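PDB 2IF6: hypothetical protein yiiX from Escherichia coli, which is of unknown physiological function but is probably a hydrolase with a permuted papain-like fold. Local coordinates for residues Y31-M36 / E48-V53; G129-L134 / E159-S164. One frame throughout, in Å; residues are numbered along the deposited sequence.

In the fold
Contact 1 is buried near the middle of the chain, whereas contact 2 lies farther out and is only partly buried; their centres are about 17 Å apart and they do not touch. Contact 1 joins strands 33-40 and 43-49 of one hairpin in the six-stranded sheet, through one side-chain hydrogen bond and a bridging water. Contact 2 pairs the short strands 132-133 and 161-162 in a separate sheet, mainly by backbone bonds, with a salt bridge at its exposed end. Helix 112-124 links their surroundings: Ser113 touches Thr34 of contact 1 and bonds the carbonyl of Val163 in contact 2.

Contact 1 (Y31-M36 / E48-V53); sequences YSHTGM and EAVGPV
His33 and Glu48 make a buried histidine-carboxylate hydrogen bond between the neighbouring strands 33-40 and 43-49 of one hairpin, just where the two strands begin to part. The bond is short and almost straight: NE2 of His33 gives its hydrogen to OE1 of Glu48 at 2.7 Å, with an N-H...O angle of 174°. The oxygen lies in the plane of the imidazole and is met nearly along its own C-O axis, although ring and carboxylate planes are turned 44° apart. CG of His33 is anti to the backbone N (chi1 -171°), and the ring reaches across the strand gap to meet the glutamate at about a right angle. A methyl of Val50 packs beside this junction, CG1 lying 3.5 Å from CE1 of His33.

Glycine suits position 35, since a CB here would point at Glu48 and come tightly against its CB. Alongside, a water replaces direct strand pairing: it donates to the carbonyl O of Thr34 (2.7 Å) and accepts from the backbone N of Ala49 (2.9 Å). The Thr34 side chain sets off away from 48-53, and its OG1 bonds the carbonyl of Ile11 on strand 10-13.

Beyond the two segments, Thr56 holds the other carboxylate oxygen of Glu48, while Trp61 meets the His33 ring and makes a weak bond to OE1. The His33 side chain also touches Cys112, at the start of helix 112-124. Cys112, His33 and Glu48 are arranged as a possible Cys-His-Glu triad, consistent with the active site of a permuted papain-like enzyme. In such a site the carboxylate would fix the rotation of the imidazole through NE2, leaving ND1 as the nitrogen that could serve the cysteine.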
loop_
_atom_site.group_PDB
_atom_site.type_symbol
_atom_site.label_atom_id
_atom_site.label_comp_id
_atom_site.label_asym_id
_atom_site.label_seq_id
_atom_site.Cartn_x
_atom_site.Cartn_y
_atom_site.Cartn_z
ATOM N N TYR A 31 -9.889 -0.818 0.852
ATOM C CA TYR A 31 -8.625 -0.766 0.107
ATOM C C TYR A 31 -7.885 -2.067 0.291
ATOM O O TYR A 31 -7.624 -2.483 1.428
ATOM C CB TYR A 31 -7.720 0.396 0.590
ATOM C CG TYR A 31 -8.508 1.657 0.723
ATOM C CD1 TYR A 31 -9.352 2.056 -0.299
ATOM C CD2 TYR A 31 -8.477 2.418 1.903
ATOM C CE1 TYR A 31 -10.154 3.183 -0.184
ATOM C CE2 TYR A 31 -9.274 3.546 2.018
ATOM C CZ TYR A 31 -10.102 3.903 0.956
ATOM O OH TYR A 31 -10.883 5.004 1.022
ATOM N N SER A 32 -7.520 -2.692 -0.810
ATOM C CA SER A 32 -6.747 -3.907 -0.708
ATOM C C SER A 32 -5.437 -3.880 -1.494
ATOM O O SER A 32 -4.718 -4.905 -1.548
ATOM C CB SER A 32 -7.639 -5.110 -1.072
ATOM O OG SER A 32 -8.100 -4.999 -2.402
ATOM N N HIS A 33 -5.118 -2.730 -2.108
ATOM C CA HIS A 33 -3.798 -2.540 -2.715
ATOM C C HIS A 33 -3.426 -1.069 -2.674
ATOM O O HIS A 33 -4.312 -0.224 -2.697
ATOM C CB HIS A 33 -3.780 -3.035 -4.160
ATOM C CG HIS A 33 -2.411 -3.058 -4.775
ATOM N ND1 HIS A 33 -1.311 -3.594 -4.129
ATOM C CD2 HIS A 33 -1.966 -2.605 -5.976
ATOM C CE1 HIS A 33 -0.248 -3.478 -4.917
ATOM N NE2 HIS A 33 -0.616 -2.872 -6.037
ATOM N N THR A 34 -2.133 -0.767 -2.560
ATOM C CA THR A 34 -1.675 0.636 -2.513
ATOM C C THR A 34 -0.334 0.749 -3.249
ATOM O O THR A 34 0.385 -0.252 -3.419
ATOM C CB THR A 34 -1.609 1.154 -1.044
ATOM O OG1 THR A 34 -1.343 2.561 -1.004
ATOM C CG2 THR A 34 -0.547 0.443 -0.269
ATOM N N GLY A 35 -0.038 1.937 -3.753
ATOM C CA GLY A 35 1.295 2.220 -4.297
ATOM C C GLY A 35 1.557 3.707 -4.133
ATOM O O GLY A 35 0.683 4.450 -3.615
ATOM N N MET A 36 2.738 4.146 -4.557
ATOM C CA MET A 36 3.118 5.559 -4.389
ATOM C C MET A 36 3.498 6.098 -5.740
ATOM O O MET A 36 4.254 5.438 -6.499
ATOM C CB MET A 36 4.300 5.695 -3.411
ATOM C CG MET A 36 4.862 7.172 -3.125
ATOM S SD MET A 36 6.413 7.098 -2.180
ATOM C CE MET A 36 7.637 6.791 -3.506
ATOM N N GLU A 48 5.060 0.148 -6.749
ATOM C CA GLU A 48 4.228 -0.793 -5.978
ATOM C C GLU A 48 4.925 -2.127 -5.763
ATOM O O GLU A 48 5.733 -2.533 -6.593
ATOM C CB GLU A 48 2.911 -1.044 -6.715
ATOM C CG GLU A 48 3.152 -1.505 -8.182
ATOM C CD GLU A 48 1.897 -1.999 -8.863
ATOM O OE1 GLU A 48 0.874 -2.226 -8.182
ATOM O OE2 GLU A 48 1.935 -2.204 -10.093
ATOM N N ALA A 49 4.613 -2.787 -4.653
ATOM C CA ALA A 49 5.151 -4.125 -4.358
ATOM C C ALA A 49 4.114 -5.115 -4.837
ATOM O O ALA A 49 3.100 -5.310 -4.181
ATOM C CB ALA A 49 5.405 -4.279 -2.879
ATOM N N VAL A 50 4.342 -5.693 -6.010
ATOM C CA VAL A 50 3.478 -6.769 -6.531
ATOM C C VAL A 50 4.251 -8.030 -6.952
ATOM O O VAL A 50 3.738 -8.844 -7.691
ATOM C CB VAL A 50 2.622 -6.300 -7.712
ATOM C CG1 VAL A 50 1.580 -5.293 -7.247
ATOM C CG2 VAL A 50 3.497 -5.726 -8.854
ATOM N N GLY A 51 5.481 -8.181 -6.495
ATOM C CA GLY A 51 6.302 -9.331 -6.896
ATOM C C GLY A 51 6.684 -9.206 -8.358
ATOM O O GLY A 51 6.056 -9.831 -9.227
ATOM N N PRO A 52 7.691 -8.368 -8.650
ATOM C CA PRO A 52 8.511 -7.708 -7.654
ATOM C C PRO A 52 8.046 -6.258 -7.352
ATOM O O PRO A 52 7.030 -5.814 -7.877
ATOM C CB PRO A 52 9.849 -7.629 -8.365
ATOM C CG PRO A 52 9.438 -7.295 -9.797
ATOM C CD PRO A 52 8.099 -7.982 -10.023
ATOM N N VAL A 53 8.810 -5.545 -6.532
ATOM C CA VAL A 53 8.614 -4.096 -6.399
ATOM C C VAL A 53 9.058 -3.485 -7.725
ATOM O O VAL A 53 10.124 -3.826 -8.277
ATOM C CB VAL A 53 9.415 -3.496 -5.226
ATOM C CG1 VAL A 53 9.262 -1.951 -5.206
ATOM C CG2 VAL A 53 9.010 -4.163 -3.832
HETATM O O HOH W 1 2.904 -1.047 -3.110
#

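Contact 2 (G129-L134 / E159-S164); sequences GEQQKL and EETVVS
Gln132 and Val162 form the tight centre of a two-stranded antiparallel sheet, bonded to each other in both directions. N of Val162 reaches O of Gln132 at 2.7 Å, nearly straight at 172°, and N of Gln132 returns a bond to O of Val162 at 3.1 Å. Next to them Lys133 and Thr161 are a non-hydrogen-bonded pair, after which N of Leu134 bonds O of Glu160 at 2.9 Å. That carbonyl also receives a CA-H...O contact from Lys133 CA. Val162 is buried; its CG2 lies loosely near Leu134 CB, and Tyr111 also touches the side chain. Beta-branched valine suits such an extended, covered position. Gln131 packs closely too: extended beyond CG, it brings OE1 to 3.4 Å from the Thr161 methyl CG2, while its CG packs against Val163 CG2.

The loose side is the exposed end, where Lys133 stretches over the Glu159 backbone and NZ makes a salt bridge with OE1 of Glu159 at 3.0 Å. The bend of Glu159 at chi2 (-70°) turns CD back toward the lysine; OE2 pairs with Lys135. Long charged chains suit this end, where Glu159 is exposed and Lys133 partly so.

At the other end the two backbones move apart, and a water donates to O of Glu130 and O of Val162 and accepts from N of Ser164. Ser164 then caps helix 165-169, its OG taking the N-H of Ala167. The whole is a minimal two-stranded antiparallel sheet, of strands 132-133 and 161-162, brought together across the chain between them that includes helix 142-152.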
loop_
_atom_site.group_PDB
_atom_site.type_symbol
_atom_site.label_atom_id
_atom_site.label_comp_id
_atom_site.label_asym_id
_atom_site.label_seq_id
_atom_site.Cartn_x
_atom_site.Cartn_y
_atom_site.Cartn_z
ATOM N N GLY A 129 1.072 6.030 9.106
ATOM C CA GLY A 129 0.260 4.883 9.484
ATOM C C GLY A 129 0.709 4.156 10.728
ATOM O O GLY A 129 1.924 4.037 11.019
ATOM N N GLU A 130 -0.285 3.675 11.477
ATOM C CA GLU A 130 -0.046 2.983 12.728
ATOM C C GLU A 130 0.265 1.510 12.409
ATOM O O GLU A 130 -0.328 0.913 11.496
ATOM C CB GLU A 130 -1.263 3.096 13.656
ATOM C CG GLU A 130 -1.629 4.540 14.093
ATOM C CD GLU A 130 -0.456 5.278 14.768
ATOM O OE1 GLU A 130 -0.049 4.906 15.898
ATOM O OE2 GLU A 130 0.073 6.223 14.145
ATOM N N GLN A 131 1.222 0.950 13.132
ATOM C CA GLN A 131 1.524 -0.466 13.025
ATOM C C GLN A 131 0.726 -1.169 14.098
ATOM O O GLN A 131 0.496 -0.598 15.173
ATOM C CB GLN A 131 2.998 -0.720 13.315
ATOM C CG GLN A 131 4.009 -0.124 12.354
ATOM C CD GLN A 131 5.459 -0.310 12.829
ATOM O OE1 GLN A 131 5.717 -0.732 13.963
ATOM N NE2 GLN A 131 6.408 -0.003 11.961
ATOM N N GLN A 132 0.305 -2.395 13.825
ATOM C CA GLN A 132 -0.244 -3.237 14.881
ATOM C C GLN A 132 0.088 -4.712 14.589
ATOM O O GLN A 132 0.679 -5.028 13.552
ATOM C CB GLN A 132 -1.746 -2.997 15.100
ATOM C CG GLN A 132 -2.648 -3.528 14.026
ATOM C CD GLN A 132 -4.161 -3.372 14.315
ATOM O OE1 GLN A 132 -4.598 -2.529 15.112
ATOM N NE2 GLN A 132 -4.957 -4.210 13.668
ATOM N N LYS A 133 -0.229 -5.590 15.528
ATOM C CA LYS A 133 0.112 -7.024 15.343
ATOM C C LYS A 133 -0.936 -7.699 14.488
ATOM O O LYS A 133 -2.097 -7.301 14.489
ATOM C CB LYS A 133 0.228 -7.720 16.694
ATOM C CG LYS A 133 1.525 -7.438 17.428
ATOM C CD LYS A 133 1.452 -7.995 18.828
ATOM C CE LYS A 133 2.809 -7.897 19.474
ATOM N NZ LYS A 133 2.793 -8.378 20.873
ATOM N N LEU A 134 -0.534 -8.742 13.762
ATOM C CA LEU A 134 -1.482 -9.476 12.932
ATOM C C LEU A 134 -2.716 -9.925 13.719
ATOM O O LEU A 134 -3.832 -9.839 13.218
ATOM C CB LEU A 134 -0.814 -10.682 12.243
ATOM C CG LEU A 134 -1.782 -11.561 11.438
ATOM C CD1 LEU A 134 -2.219 -10.794 10.205
ATOM C CD2 LEU A 134 -1.136 -12.902 11.085
ATOM N N GLU A 159 1.972 -12.586 16.029
ATOM C CA GLU A 159 2.691 -11.488 16.678
ATOM C C GLU A 159 3.415 -10.569 15.708
ATOM O O GLU A 159 4.040 -9.598 16.139
ATOM C CB GLU A 159 3.693 -12.007 17.700
ATOM C CG GLU A 159 3.118 -13.038 18.663
ATOM C CD GLU A 159 2.128 -12.438 19.661
ATOM O OE1 GLU A 159 2.262 -11.237 20.032
ATOM O OE2 GLU A 159 1.213 -13.185 20.094
ATOM N N GLU A 160 3.329 -10.863 14.414
ATOM C CA GLU A 160 4.022 -10.057 13.410
ATOM C C GLU A 160 3.489 -8.610 13.416
ATOM O O GLU A 160 2.283 -8.392 13.408
ATOM C CB GLU A 160 3.837 -10.659 12.013
ATOM C CG GLU A 160 4.774 -10.042 10.958
ATOM C CD GLU A 160 6.208 -10.557 11.074
ATOM O OE1 GLU A 160 6.366 -11.771 11.340
ATOM O OE2 GLU A 160 7.189 -9.772 10.906
ATOM N N THR A 161 4.409 -7.646 13.431
ATOM C CA THR A 161 4.089 -6.230 13.189
ATOM C C THR A 161 3.629 -6.035 11.744
ATOM O O THR A 161 4.403 -6.320 10.821
ATOM C CB THR A 161 5.382 -5.398 13.362
ATOM O OG1 THR A 161 5.823 -5.502 14.722
ATOM C CG2 THR A 161 5.161 -3.897 12.991
ATOM N N VAL A 162 2.405 -5.533 11.534
ATOM C CA VAL A 162 1.887 -5.309 10.180
ATOM C C VAL A 162 1.409 -3.867 9.966
ATOM O O VAL A 162 0.955 -3.216 10.920
ATOM C CB VAL A 162 0.683 -6.243 9.909
ATOM C CG1 VAL A 162 0.008 -5.881 8.584
ATOM C CG2 VAL A 162 1.137 -7.711 9.880
ATOM N N VAL A 163 1.473 -3.393 8.716
ATOM C CA VAL A 163 0.852 -2.097 8.358
ATOM C C VAL A 163 -0.125 -2.359 7.227
ATOM O O VAL A 163 0.280 -2.836 6.163
ATOM C CB VAL A 163 1.895 -1.057 7.877
ATOM C CG1 VAL A 163 1.190 0.233 7.386
ATOM C CG2 VAL A 163 2.831 -0.727 8.999
ATOM N N SER A 164 -1.395 -2.041 7.424
ATOM C CA SER A 164 -2.384 -2.278 6.361
ATOM C C SER A 164 -2.508 -1.074 5.393
ATOM O O SER A 164 -2.040 0.041 5.705
ATOM C CB SER A 164 -3.730 -2.600 6.978
ATOM O OG SER A 164 -4.243 -1.465 7.668
HETATM O O HOH W 2 -1.334 -1.362 10.579
#